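Local coordinates for protein dephospho-CoA kinase (Campylobacter jejuni subsp. jejuni serotype O:2, PDB 4ZO4) that probably catalyses the ATP-dependent phosphorylation of the 3'-hydroxyl of dephospho-CoA, the last step of coenzyme A biosynthesis, at residues E45-L50 with N61-E66; K52-F57 with K85-N90; E102-L107 with F114-P119. All coordinates share one frame; numbering follows the deposited sequence.

Interaction 1 of 3, residues E45-L50 with N61-E66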
ATOM      1  N   GLU A  45      17.958  -6.150  21.791  1.00 81.47           N
ATOM      2  CA  GLU A  45      17.388  -6.079  23.157  1.00 83.20           C
ATOM      3  C   GLU A  45      16.155  -6.948  23.261  1.00 82.34           C
ATOM      4  O   GLU A  45      15.819  -7.380  24.335  1.00 81.00           O
ATOM      5  CB  GLU A  45      16.975  -4.661  23.545  1.00 89.72           C
ATOM      6  CG  GLU A  45      18.115  -3.704  23.870  1.00 98.33           C
ATOM      7  CD  GLU A  45      17.631  -2.265  24.024  1.00105.27           C
ATOM      8  OE1 GLU A  45      16.674  -2.041  24.813  1.00105.39           O
ATOM      9  OE2 GLU A  45      18.204  -1.365  23.350  1.00104.70           O
ATOM     10  N   ASN A  46      15.459  -7.150  22.138  1.00 85.51           N
ATOM     11  CA  ASN A  46      14.220  -7.941  22.091  1.00 82.92           C
ATOM     12  C   ASN A  46      14.424  -9.170  21.252  1.00 85.33           C
ATOM     13  O   ASN A  46      13.642  -9.456  20.353  1.00 89.82           O
ATOM     14  CB  ASN A  46      13.091  -7.111  21.500  1.00 78.13           C
ATOM     15  CG  ASN A  46      12.751  -5.948  22.376  1.00 80.17           C
ATOM     16  OD1 ASN A  46      12.115  -6.128  23.397  1.00 84.30           O
ATOM     17  ND2 ASN A  46      13.240  -4.757  22.025  1.00 75.99           N
ATOM     18  N   ALA A  47      15.492  -9.895  21.553  1.00 81.51           N
ATOM     19  CA  ALA A  47      15.884 -11.026  20.750  1.00 84.59           C
ATOM     20  C   ALA A  47      15.028 -12.237  21.110  1.00 81.64           C
ATOM     21  O   ALA A  47      14.555 -12.926  20.219  1.00 85.97           O
ATOM     22  CB  ALA A  47      17.371 -11.316  20.915  1.00 85.82           C
ATOM     23  N   LEU A  48      14.810 -12.490  22.396  1.00 77.42           N
ATOM     24  CA  LEU A  48      13.954 -13.624  22.763  1.00 79.82           C
ATOM     25  C   LEU A  48      12.505 -13.440  22.306  1.00 80.81           C
ATOM     26  O   LEU A  48      11.908 -14.377  21.767  1.00 85.75           O
ATOM     27  CB  LEU A  48      13.993 -13.931  24.266  1.00 73.52           C
ATOM     28  CG  LEU A  48      15.278 -14.609  24.753  1.00 74.87           C
ATOM     29  CD1 LEU A  48      15.181 -14.955  26.235  1.00 73.78           C
ATOM     30  CD2 LEU A  48      15.601 -15.848  23.927  1.00 75.45           C
ATOM     31  N   GLU A  49      11.925 -12.264  22.508  1.00 79.25           N
ATOM     32  CA  GLU A  49      10.523 -12.116  22.127  1.00 79.39           C
ATOM     33  C   GLU A  49      10.344 -12.302  20.621  1.00 74.03           C
ATOM     34  O   GLU A  49       9.431 -12.982  20.183  1.00 73.73           O
ATOM     35  CB  GLU A  49       9.892 -10.820  22.647  1.00 78.58           C
ATOM     36  CG  GLU A  49       9.142 -11.031  23.965  1.00 83.66           C
ATOM     37  CD  GLU A  49       8.009 -12.103  23.874  1.00 94.78           C
ATOM     38  OE1 GLU A  49       7.788 -12.878  24.863  1.00 89.50           O
ATOM     39  OE2 GLU A  49       7.341 -12.178  22.801  1.00 89.80           O
ATOM     40  N   LEU A  50      11.265 -11.756  19.842  1.00 71.43           N
ATOM     41  CA  LEU A  50      11.233 -11.878  18.383  1.00 70.45           C
ATOM     42  C   LEU A  50      11.331 -13.351  17.918  1.00 68.27           C
ATOM     43  O   LEU A  50      10.618 -13.795  17.010  1.00 70.75           O
ATOM     44  CB  LEU A  50      12.354 -11.027  17.761  1.00 72.25           C
ATOM     45  CG  LEU A  50      12.207  -9.491  17.782  1.00 71.75           C
ATOM     46  CD1 LEU A  50      13.553  -8.791  17.622  1.00 74.04           C
ATOM     47  CD2 LEU A  50      11.268  -9.028  16.667  1.00 72.91           C
ATOM     48  N   ASN A  61      16.586 -21.072  12.607  1.00125.09           N
ATOM     49  CA  ASN A  61      16.653 -20.443  13.902  1.00119.18           C
ATOM     50  C   ASN A  61      16.893 -18.978  13.721  1.00108.07           C
ATOM     51  O   ASN A  61      17.697 -18.562  12.899  1.00102.98           O
ATOM     52  CB  ASN A  61      17.735 -21.060  14.777  1.00123.72           C
ATOM     53  CG  ASN A  61      17.477 -20.824  16.253  1.00126.44           C
ATOM     54  OD1 ASN A  61      17.413 -19.678  16.708  1.00123.60           O
ATOM     55  ND2 ASN A  61      17.303 -21.907  17.005  1.00128.11           N
ATOM     56  N   LEU A  62      16.156 -18.196  14.489  1.00108.31           N
ATOM     57  CA  LEU A  62      16.350 -16.773  14.506  1.00106.13           C
ATOM     58  C   LEU A  62      17.558 -16.437  15.344  1.00103.63           C
ATOM     59  O   LEU A  62      18.364 -15.603  14.945  1.00 94.43           O
ATOM     60  CB  LEU A  62      15.114 -16.088  15.055  1.00108.25           C
ATOM     61  CG  LEU A  62      14.141 -15.858  13.915  1.00112.39           C
ATOM     62  CD1 LEU A  62      12.757 -15.605  14.477  1.00119.68           C
ATOM     63  CD2 LEU A  62      14.606 -14.698  13.033  1.00110.54           C
ATOM     64  N   LEU A  63      17.677 -17.105  16.492  1.00107.08           N
ATOM     65  CA  LEU A  63      18.779 -16.871  17.422  1.00106.85           C
ATOM     66  C   LEU A  63      20.086 -17.465  16.886  1.00109.49           C
ATOM     67  O   LEU A  63      20.146 -18.643  16.522  1.00107.51           O
ATOM     68  CB  LEU A  63      18.451 -17.415  18.817  1.00102.27           C
ATOM     69  CG  LEU A  63      17.151 -16.849  19.415  1.00102.03           C
ATOM     70  CD1 LEU A  63      16.921 -17.375  20.826  1.00101.40           C
ATOM     71  CD2 LEU A  63      17.142 -15.326  19.396  1.00 99.42           C
ATOM     72  N   LYS A  64      21.112 -16.612  16.845  1.00112.12           N
ATOM     73  CA  LYS A  64      22.424 -16.908  16.264  1.00109.91           C
ATOM     74  C   LYS A  64      23.348 -17.484  17.311  1.00113.24           C
ATOM     75  O   LYS A  64      24.051 -18.471  17.073  1.00115.88           O
ATOM     76  CB  LYS A  64      23.025 -15.611  15.712  1.00113.97           C
ATOM     77  CG  LYS A  64      24.202 -15.793  14.764  1.00119.10           C
ATOM     78  CD  LYS A  64      24.247 -14.719  13.673  1.00118.99           C
ATOM     79  CE  LYS A  64      24.938 -13.432  14.130  1.00120.92           C
ATOM     80  NZ  LYS A  64      24.874 -12.355  13.085  1.00121.87           N
ATOM     81  N   LYS A  65      23.364 -16.846  18.471  1.00121.01           N
ATOM     82  CA  LYS A  65      24.203 -17.295  19.558  1.00130.34           C
ATOM     83  C   LYS A  65      23.526 -16.904  20.864  1.00132.99           C
ATOM     84  O   LYS A  65      22.470 -17.452  21.190  1.00129.23           O
ATOM     85  CB  LYS A  65      25.636 -16.739  19.411  1.00131.94           C
ATOM     86  CG  LYS A  65      26.633 -17.276  20.444  1.00138.16           C
ATOM     87  CD  LYS A  65      27.989 -16.560  20.387  1.00138.46           C
ATOM     88  CE  LYS A  65      28.641 -16.507  21.792  1.00136.59           C
ATOM     89  NZ  LYS A  65      30.053 -15.992  21.720  1.00138.64           N
ATOM     90  N   GLU A  66      24.098 -15.944  21.588  1.00135.52           N
ATOM     91  CA  GLU A  66      23.692 -15.698  22.961  1.00137.10           C
ATOM     92  C   GLU A  66      22.705 -14.563  22.970  1.00130.06           C
ATOM     93  O   GLU A  66      23.066 -13.399  23.168  1.00126.67           O
ATOM     94  CB  GLU A  66      24.900 -15.414  23.855  1.00138.54           C
ATOM     95  CG  GLU A  66      25.693 -16.678  24.165  1.00140.52           C
ATOM     96  CD  GLU A  66      26.834 -16.446  25.125  1.00139.95           C
ATOM     97  OE1 GLU A  66      27.842 -17.187  25.027  1.00131.45           O
ATOM     98  OE2 GLU A  66      26.725 -15.524  25.969  1.00150.71           O
TER
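L63 fits its forked end against the first turn of helix 47-54. Its CD1 meets L48 CD2 at 3.7 Å, the two leucines crossing at about a right angle, while L63 CD2 lies 3.6 Å from the backbone oxygen A47 O and 4.3 Å from A47 CB. L48 leaves its backbone pointing away from the loop, yet its CD2 methyl is still the one that touches L63. One residue earlier, L62 points its CD1 at the helix backbone, 3.8 Å from L50 O. The contact belongs to the helical region outside the parallel sheet of this P-loop kinase fold, probably the equivalent of the CoA domain of related dephospho-CoA kinases. It packs the helix against the loop that leads on to helix 71-80. Behind L63, N61 OD1 accepts a weak, bent bond from the backbone N-H of L63. L62 is tied through its backbone to D70, next to I69, which touches both A47 and L50. On the other segment, N46 ND2 bonds to I42 O in the preceding helix, and L50 rests on L88 and F91 of helix 82-109.

Interaction 2 of 3, residues K52-F57 with K85-N90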
ATOM      1  N   LYS A  52      10.124 -15.950  19.484  1.00 78.10           N
ATOM      2  CA  LYS A  52       8.732 -16.499  19.673  1.00 77.10           C
ATOM      3  C   LYS A  52       7.797 -16.092  18.532  1.00 71.75           C
ATOM      4  O   LYS A  52       7.251 -16.908  17.842  1.00 76.46           O
ATOM      5  CB  LYS A  52       8.098 -16.021  20.990  1.00 78.14           C
ATOM      6  CG  LYS A  52       8.442 -16.842  22.223  1.00 81.98           C
ATOM      7  CD  LYS A  52       8.694 -15.952  23.439  1.00 86.92           C
ATOM      8  CE  LYS A  52       9.172 -16.774  24.630  1.00 92.80           C
ATOM      9  NZ  LYS A  52       9.762 -15.979  25.760  1.00 96.73           N
ATOM     10  N   ILE A  53       7.675 -14.797  18.330  1.00 71.33           N
ATOM     11  CA  ILE A  53       6.790 -14.196  17.348  1.00 66.99           C
ATOM     12  C   ILE A  53       7.112 -14.700  15.950  1.00 68.65           C
ATOM     13  O   ILE A  53       6.218 -15.043  15.227  1.00 77.84           O
ATOM     14  CB  ILE A  53       6.951 -12.647  17.413  1.00 69.69           C
ATOM     15  CG1 ILE A  53       6.636 -12.120  18.835  1.00 68.08           C
ATOM     16  CG2 ILE A  53       6.055 -11.951  16.398  1.00 71.83           C
ATOM     17  CD1 ILE A  53       6.942 -10.654  19.037  1.00 67.19           C
ATOM     18  N   PHE A  54       8.390 -14.746  15.562  1.00 75.91           N
ATOM     19  CA  PHE A  54       8.774 -15.036  14.164  1.00 73.65           C
ATOM     20  C   PHE A  54       9.182 -16.469  13.834  1.00 76.17           C
ATOM     21  O   PHE A  54       9.084 -16.884  12.683  1.00 82.15           O
ATOM     22  CB  PHE A  54       9.879 -14.092  13.735  1.00 69.42           C
ATOM     23  CG  PHE A  54       9.404 -12.702  13.539  1.00 70.13           C
ATOM     24  CD1 PHE A  54       8.753 -12.344  12.379  1.00 69.49           C
ATOM     25  CD2 PHE A  54       9.536 -11.769  14.540  1.00 70.81           C
ATOM     26  CE1 PHE A  54       8.277 -11.062  12.198  1.00 69.50           C
ATOM     27  CE2 PHE A  54       9.069 -10.486  14.363  1.00 69.60           C
ATOM     28  CZ  PHE A  54       8.427 -10.135  13.194  1.00 70.09           C
ATOM     29  N   SER A  55       9.662 -17.213  14.819  1.00 81.94           N
ATOM     30  CA  SER A  55      10.022 -18.613  14.611  1.00 85.02           C
ATOM     31  C   SER A  55       8.945 -19.404  13.878  1.00 82.25           C
ATOM     32  O   SER A  55       9.293 -20.204  13.016  1.00 92.59           O
ATOM     33  CB  SER A  55      10.396 -19.320  15.923  1.00 87.44           C
ATOM     34  OG  SER A  55       9.303 -19.400  16.816  1.00 86.39           O
ATOM     35  N   PRO A  56       7.648 -19.168  14.167  1.00 78.15           N
ATOM     36  CA  PRO A  56       6.658 -19.933  13.352  1.00 80.61           C
ATOM     37  C   PRO A  56       6.630 -19.658  11.834  1.00 82.48           C
ATOM     38  O   PRO A  56       5.806 -20.249  11.135  1.00 78.87           O
ATOM     39  CB  PRO A  56       5.285 -19.551  13.969  1.00 78.41           C
ATOM     40  CG  PRO A  56       5.528 -18.389  14.862  1.00 80.44           C
ATOM     41  CD  PRO A  56       6.997 -18.439  15.272  1.00 78.87           C
ATOM     42  N   PHE A  57       7.471 -18.745  11.336  1.00 86.48           N
ATOM     43  CA  PHE A  57       7.546 -18.458   9.899  1.00 83.65           C
ATOM     44  C   PHE A  57       8.648 -19.227   9.193  1.00 87.99           C
ATOM     45  O   PHE A  57       8.684 -19.276   7.962  1.00 84.10           O
ATOM     46  CB  PHE A  57       7.775 -16.976   9.661  1.00 76.48           C
ATOM     47  CG  PHE A  57       6.605 -16.131  10.004  1.00 76.72           C
ATOM     48  CD1 PHE A  57       5.553 -16.000   9.115  1.00 76.27           C
ATOM     49  CD2 PHE A  57       6.559 -15.444  11.203  1.00 75.48           C
ATOM     50  CE1 PHE A  57       4.468 -15.199   9.424  1.00 74.99           C
ATOM     51  CE2 PHE A  57       5.484 -14.630  11.515  1.00 72.19           C
ATOM     52  CZ  PHE A  57       4.437 -14.512  10.631  1.00 72.21           C
ATOM     53  N   LYS A  85       6.258  -8.972   7.957  1.00 65.00           N
ATOM     54  CA  LYS A  85       6.650  -7.604   7.779  1.00 64.26           C
ATOM     55  C   LYS A  85       5.805  -6.671   8.625  1.00 67.78           C
ATOM     56  O   LYS A  85       6.340  -5.802   9.310  1.00 76.69           O
ATOM     57  CB  LYS A  85       6.523  -7.208   6.313  1.00 67.97           C
ATOM     58  CG  LYS A  85       7.315  -5.960   5.926  1.00 69.71           C
ATOM     59  CD  LYS A  85       6.634  -5.184   4.812  1.00 75.84           C
ATOM     60  CE  LYS A  85       6.242  -6.058   3.623  1.00 77.56           C
ATOM     61  NZ  LYS A  85       5.533  -5.289   2.558  1.00 83.98           N
ATOM     62  N   LYS A  86       4.483  -6.811   8.583  1.00 67.81           N
ATOM     63  CA  LYS A  86       3.657  -5.879   9.342  1.00 61.21           C
ATOM     64  C   LYS A  86       3.914  -6.075  10.817  1.00 59.72           C
ATOM     65  O   LYS A  86       4.013  -5.118  11.560  1.00 60.34           O
ATOM     66  CB  LYS A  86       2.185  -6.029   9.027  1.00 67.31           C
ATOM     67  CG  LYS A  86       1.805  -5.537   7.641  1.00 73.74           C
ATOM     68  CD  LYS A  86       0.295  -5.562   7.423  1.00 80.49           C
ATOM     69  CE  LYS A  86      -0.060  -5.267   5.957  1.00 85.71           C
ATOM     70  NZ  LYS A  86      -1.501  -4.937   5.710  1.00 82.58           N
ATOM     71  N   ILE A  87       4.077  -7.311  11.260  1.00 59.98           N
ATOM     72  CA  ILE A  87       4.282  -7.523  12.681  1.00 61.89           C
ATOM     73  C   ILE A  87       5.582  -6.846  13.107  1.00 67.95           C
ATOM     74  O   ILE A  87       5.617  -6.144  14.133  1.00 72.80           O
ATOM     75  CB  ILE A  87       4.229  -9.011  13.044  1.00 64.07           C
ATOM     76  CG1 ILE A  87       2.803  -9.544  12.888  1.00 65.32           C
ATOM     77  CG2 ILE A  87       4.571  -9.236  14.498  1.00 69.39           C
ATOM     78  CD1 ILE A  87       2.720 -11.048  13.011  1.00 66.83           C
ATOM     79  N   LEU A  88       6.639  -7.010  12.310  1.00 67.12           N
ATOM     80  CA  LEU A  88       7.905  -6.405  12.649  1.00 66.31           C
ATOM     81  C   LEU A  88       7.788  -4.867  12.748  1.00 69.21           C
ATOM     82  O   LEU A  88       8.196  -4.250  13.750  1.00 68.80           O
ATOM     83  CB  LEU A  88       8.969  -6.778  11.643  1.00 63.85           C
ATOM     84  CG  LEU A  88      10.358  -6.466  12.219  1.00 64.12           C
ATOM     85  CD1 LEU A  88      10.637  -7.297  13.466  1.00 59.44           C
ATOM     86  CD2 LEU A  88      11.419  -6.701  11.149  1.00 66.35           C
ATOM     87  N   GLU A  89       7.201  -4.260  11.725  1.00 63.06           N
ATOM     88  CA  GLU A  89       6.965  -2.827  11.751  1.00 62.61           C
ATOM     89  C   GLU A  89       6.258  -2.416  13.040  1.00 62.60           C
ATOM     90  O   GLU A  89       6.727  -1.523  13.719  1.00 67.93           O
ATOM     91  CB  GLU A  89       6.153  -2.370  10.541  1.00 63.14           C
ATOM     92  CG  GLU A  89       6.909  -2.441   9.211  1.00 65.92           C
ATOM     93  CD  GLU A  89       5.986  -2.441   7.976  1.00 70.76           C
ATOM     94  OE1 GLU A  89       4.727  -2.412   8.133  1.00 75.71           O
ATOM     95  OE2 GLU A  89       6.508  -2.499   6.830  1.00 62.14           O
ATOM     96  N   ASN A  90       5.166  -3.078  13.407  1.00 59.23           N
ATOM     97  CA  ASN A  90       4.408  -2.664  14.574  1.00 60.40           C
ATOM     98  C   ASN A  90       5.136  -3.031  15.845  1.00 61.42           C
ATOM     99  O   ASN A  90       5.029  -2.370  16.884  1.00 66.13           O
ATOM    100  CB  ASN A  90       3.022  -3.280  14.557  1.00 68.52           C
ATOM    101  CG  ASN A  90       2.259  -3.004  15.828  1.00 70.58           C
ATOM    102  OD1 ASN A  90       1.741  -1.914  16.020  1.00 77.27           O
ATOM    103  ND2 ASN A  90       2.192  -3.991  16.705  1.00 73.26           N
TER
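F54 extends its ring tip to helix 82-109, where CZ comes 3.6 Å from L88 CD1. The same ring atom lies 3.7 Å from L88 N, which sits in the ring plane at its edge, so the phenyl ends against the backbone as well as the side chain of its partner. L88 turns CG anti to its backbone N (chi1 -164°), and the second torsion then brings CD1 round toward the ring; the two side chains cross at about a right angle. Beside them, the beta-branched methyls of two isoleucines meet, I53 CG2 to I87 CG2 at 3.6 Å. Both residues place CG1 beside the backbone N (chi1 -58° in I53), which leaves CG2 anti to that N, and these are the methyls that touch. I53 CG2 also lies 3.8 Å above the plane of the F54 ring, displaced to its rim, and I87 CG2 approaches that ring obliquely, 4.2 Å from CZ. The side chains that meet are all apolar. The second subunit also reaches this region: its R161 bonds to I53 O, and K85 and E89 exchange salt bridges with E89 and K85 of that subunit. L74 of helix 71-80 touches both F54 and L88, joining helices 47-54, 82-109 and 71-80 in a three-helix core.

Interaction 3 of 3, residues E102-L107 with F114-P119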
ATOM      1  N   GLU A 102      14.184   9.174  23.838  1.00 94.96           N
ATOM      2  CA  GLU A 102      14.854   9.076  25.145  1.00 96.65           C
ATOM      3  C   GLU A 102      16.164   9.845  25.078  1.00 89.20           C
ATOM      4  O   GLU A 102      16.397  10.745  25.855  1.00 90.81           O
ATOM      5  CB  GLU A 102      15.096   7.596  25.493  1.00 97.48           C
ATOM      6  CG  GLU A 102      16.018   7.280  26.656  1.00 99.95           C
ATOM      7  CD  GLU A 102      16.326   5.790  26.710  1.00109.56           C
ATOM      8  OE1 GLU A 102      17.521   5.422  26.652  1.00114.10           O
ATOM      9  OE2 GLU A 102      15.370   4.978  26.773  1.00114.55           O
ATOM     10  N   GLN A 103      16.998   9.469  24.124  1.00 88.13           N
ATOM     11  CA  GLN A 103      18.311  10.048  23.937  1.00 92.55           C
ATOM     12  C   GLN A 103      18.334  11.488  23.378  1.00 96.52           C
ATOM     13  O   GLN A 103      19.399  12.110  23.354  1.00102.79           O
ATOM     14  CB  GLN A 103      19.117   9.152  23.001  1.00 94.39           C
ATOM     15  CG  GLN A 103      19.421   7.774  23.556  1.00 99.80           C
ATOM     16  CD  GLN A 103      20.246   6.931  22.594  1.00104.62           C
ATOM     17  OE1 GLN A 103      20.802   7.436  21.616  1.00 99.27           O
ATOM     18  NE2 GLN A 103      20.330   5.637  22.871  1.00112.79           N
HETATM   19  N   MSE A 104      17.199  12.019  22.922  1.00 90.29           N
HETATM   20  CA  MSE A 104      17.159  13.419  22.447  1.00 93.68           C
HETATM   21  C   MSE A 104      16.735  14.435  23.504  1.00 98.79           C
HETATM   22  O   MSE A 104      16.906  15.650  23.309  1.00 94.48           O
HETATM   23  CB  MSE A 104      16.186  13.574  21.292  1.00 84.47           C
HETATM   24  CG  MSE A 104      16.676  12.971  19.995  1.00 80.27           C
HETATM   25 SE   MSE A 104      15.200  13.210  18.723  0.70 81.74          SE
HETATM   26  CE  MSE A 104      15.356  15.136  18.414  1.00 77.91           C
ATOM     27  N   GLN A 105      16.117  13.950  24.580  1.00 98.20           N
ATOM     28  CA  GLN A 105      15.708  14.773  25.706  1.00101.12           C
ATOM     29  C   GLN A 105      16.865  14.853  26.697  1.00109.33           C
ATOM     30  O   GLN A 105      16.895  15.748  27.555  1.00110.82           O
ATOM     31  CB  GLN A 105      14.459  14.195  26.406  1.00107.41           C
ATOM     32  CG  GLN A 105      13.108  14.613  25.810  1.00111.69           C
ATOM     33  CD  GLN A 105      11.923  13.783  26.338  1.00118.25           C
ATOM     34  OE1 GLN A 105      12.090  12.900  27.183  1.00120.20           O
ATOM     35  NE2 GLN A 105      10.720  14.067  25.830  1.00115.13           N
ATOM     36  N   ILE A 106      17.812  13.919  26.594  1.00106.26           N
ATOM     37  CA  ILE A 106      19.051  14.007  27.382  1.00104.32           C
ATOM     38  C   ILE A 106      19.902  15.190  26.890  1.00101.78           C
ATOM     39  O   ILE A 106      20.295  16.055  27.676  1.00122.44           O
ATOM     40  CB  ILE A 106      19.830  12.660  27.373  1.00104.28           C
ATOM     41  CG1 ILE A 106      19.224  11.714  28.423  1.00104.91           C
ATOM     42  CG2 ILE A 106      21.313  12.846  27.682  1.00106.84           C
ATOM     43  CD1 ILE A 106      19.755  10.295  28.377  1.00103.37           C
ATOM     44  N   LEU A 107      20.130  15.250  25.586  1.00 96.31           N
ATOM     45  CA  LEU A 107      21.043  16.211  24.999  1.00 90.03           C
ATOM     46  C   LEU A 107      20.409  17.580  24.847  1.00 95.35           C
ATOM     47  O   LEU A 107      21.140  18.571  24.754  1.00 96.12           O
ATOM     48  CB  LEU A 107      21.502  15.723  23.633  1.00 90.53           C
ATOM     49  CG  LEU A 107      21.966  14.274  23.597  1.00 89.41           C
ATOM     50  CD1 LEU A 107      22.330  13.829  22.183  1.00 84.67           C
ATOM     51  CD2 LEU A 107      23.129  14.104  24.562  1.00 91.79           C
ATOM     52  N   PHE A 114      22.883  19.414  18.975  1.00 87.33           N
ATOM     53  CA  PHE A 114      23.145  18.011  18.645  1.00 85.14           C
ATOM     54  C   PHE A 114      22.387  17.538  17.377  1.00 86.49           C
ATOM     55  O   PHE A 114      21.370  18.120  16.972  1.00 83.50           O
ATOM     56  CB  PHE A 114      22.828  17.097  19.849  1.00 87.55           C
ATOM     57  CG  PHE A 114      21.359  16.990  20.181  1.00 88.73           C
ATOM     58  CD1 PHE A 114      20.607  15.902  19.749  1.00 84.16           C
ATOM     59  CD2 PHE A 114      20.729  17.967  20.953  1.00 93.34           C
ATOM     60  CE1 PHE A 114      19.257  15.805  20.061  1.00 81.52           C
ATOM     61  CE2 PHE A 114      19.376  17.876  21.271  1.00 88.67           C
ATOM     62  CZ  PHE A 114      18.639  16.790  20.824  1.00 85.75           C
ATOM     63  N   PHE A 115      22.904  16.462  16.779  1.00 83.31           N
ATOM     64  CA  PHE A 115      22.458  15.957  15.487  1.00 85.24           C
ATOM     65  C   PHE A 115      22.021  14.475  15.527  1.00 80.59           C
ATOM     66  O   PHE A 115      22.784  13.581  15.902  1.00 82.07           O
ATOM     67  CB  PHE A 115      23.569  16.191  14.447  1.00 89.09           C
ATOM     68  CG  PHE A 115      23.856  17.657  14.206  1.00 88.98           C
ATOM     69  CD1 PHE A 115      22.992  18.418  13.432  1.00 84.11           C
ATOM     70  CD2 PHE A 115      24.955  18.286  14.794  1.00 93.08           C
ATOM     71  CE1 PHE A 115      23.212  19.770  13.229  1.00 87.15           C
ATOM     72  CE2 PHE A 115      25.177  19.645  14.600  1.00 91.90           C
ATOM     73  CZ  PHE A 115      24.302  20.385  13.810  1.00 89.50           C
ATOM     74  N   VAL A 116      20.769  14.237  15.164  1.00 72.83           N
ATOM     75  CA  VAL A 116      20.225  12.887  15.027  1.00 69.80           C
ATOM     76  C   VAL A 116      20.412  12.494  13.575  1.00 67.93           C
ATOM     77  O   VAL A 116      19.690  12.953  12.672  1.00 66.51           O
ATOM     78  CB  VAL A 116      18.710  12.840  15.364  1.00 71.96           C
ATOM     79  CG1 VAL A 116      18.170  11.435  15.251  1.00 67.92           C
ATOM     80  CG2 VAL A 116      18.426  13.410  16.756  1.00 74.46           C
ATOM     81  N   GLU A 117      21.409  11.678  13.317  1.00 68.48           N
ATOM     82  CA  GLU A 117      21.554  11.156  11.973  1.00 71.96           C
ATOM     83  C   GLU A 117      20.338  10.266  11.692  1.00 67.64           C
ATOM     84  O   GLU A 117      19.966   9.453  12.544  1.00 64.71           O
ATOM     85  CB  GLU A 117      22.862  10.367  11.860  1.00 75.84           C
ATOM     86  CG  GLU A 117      22.949   9.529  10.599  1.00 82.98           C
ATOM     87  CD  GLU A 117      24.350   9.026  10.331  1.00 87.62           C
ATOM     88  OE1 GLU A 117      25.179   9.020  11.269  1.00 83.31           O
ATOM     89  OE2 GLU A 117      24.606   8.634   9.170  1.00 92.12           O
ATOM     90  N   ILE A 118      19.718  10.406  10.521  1.00 65.94           N
ATOM     91  CA  ILE A 118      18.516   9.599  10.210  1.00 64.49           C
ATOM     92  C   ILE A 118      18.324   9.348   8.709  1.00 65.14           C
ATOM     93  O   ILE A 118      18.411  10.276   7.913  1.00 74.02           O
ATOM     94  CB  ILE A 118      17.261  10.264  10.816  1.00 66.36           C
ATOM     95  CG1 ILE A 118      16.025   9.375  10.678  1.00 71.07           C
ATOM     96  CG2 ILE A 118      16.992  11.611  10.185  1.00 66.12           C
ATOM     97  CD1 ILE A 118      14.799   9.903  11.398  1.00 70.56           C
ATOM     98  N   PRO A 119      18.091   8.085   8.306  1.00 65.17           N
ATOM     99  CA  PRO A 119      17.712   7.784   6.908  1.00 63.74           C
ATOM    100  C   PRO A 119      16.471   8.508   6.450  1.00 64.05           C
ATOM    101  O   PRO A 119      15.475   8.548   7.158  1.00 69.94           O
ATOM    102  CB  PRO A 119      17.447   6.285   6.909  1.00 65.58           C
ATOM    103  CG  PRO A 119      18.131   5.734   8.128  1.00 64.84           C
ATOM    104  CD  PRO A 119      18.315   6.866   9.100  1.00 66.05           C
TER
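The C-terminal end of helix 82-109 leads by a short loop into strand 114-117, in the alpha/beta core of a P-loop kinase, where the helix packs on the sheet; L107, M104, F114 and V116 pack between the helix and the strand. The axes of helix 102-107 and strand 114-117 run almost antiparallel, at 166°, with a closest approach of 9.8 Å. F114 is the main filler: its CG stands between backbone N and carbonyl carbon (chi1 69°), which sets the ring against the helix. L107 lies over one face in a CH-pi contact, CB being 3.7 Å from the F114 ring centroid and 15° off the normal. The leucine also lays its CD1 3.6 Å from F114 CD1. The far end of the ring lies under the previous helical turn, where selenomethionine M104 brings CG to 3.8 Å from F114 CE1. That same M104 CG touches V116 CG2 at 3.7 Å; SE follows it along the valine methyl, and a bend at chi3 folds CE back near the same methyl. V116 is about 9 Å, side chain to side chain, from K18 of the predicted ATP site. Strand 114-117 lies between strands 31-34 and 7-12; M104 reaches over to I33, A7 and F9 on these neighbours, whereas F115 leaves the strand on the other face, where its ring meets F21 and F8.

Interactions 1 and 2 form one continuous patch: both use helix 47-54, their centres are 12 Å apart, and L50 CD2 packs 3.7 Å from L88 CD1. Interaction 1 is the more peripheral, with an exposed leucine and a loop as partner, whereas the four touching residues of interaction 2 are all buried. In interaction 3 three of four are buried, between helix and central sheet. It shares helix 82-109 with interaction 2, yet their centres are 28 Å apart, so this long helix joins the outlying helical region to the sheet. All three rest on apolar packing: leucine methyls meet each other and helix carbonyls in interaction 1, a phenylalanine ring tip joins in interaction 2, a ring face in interaction 3.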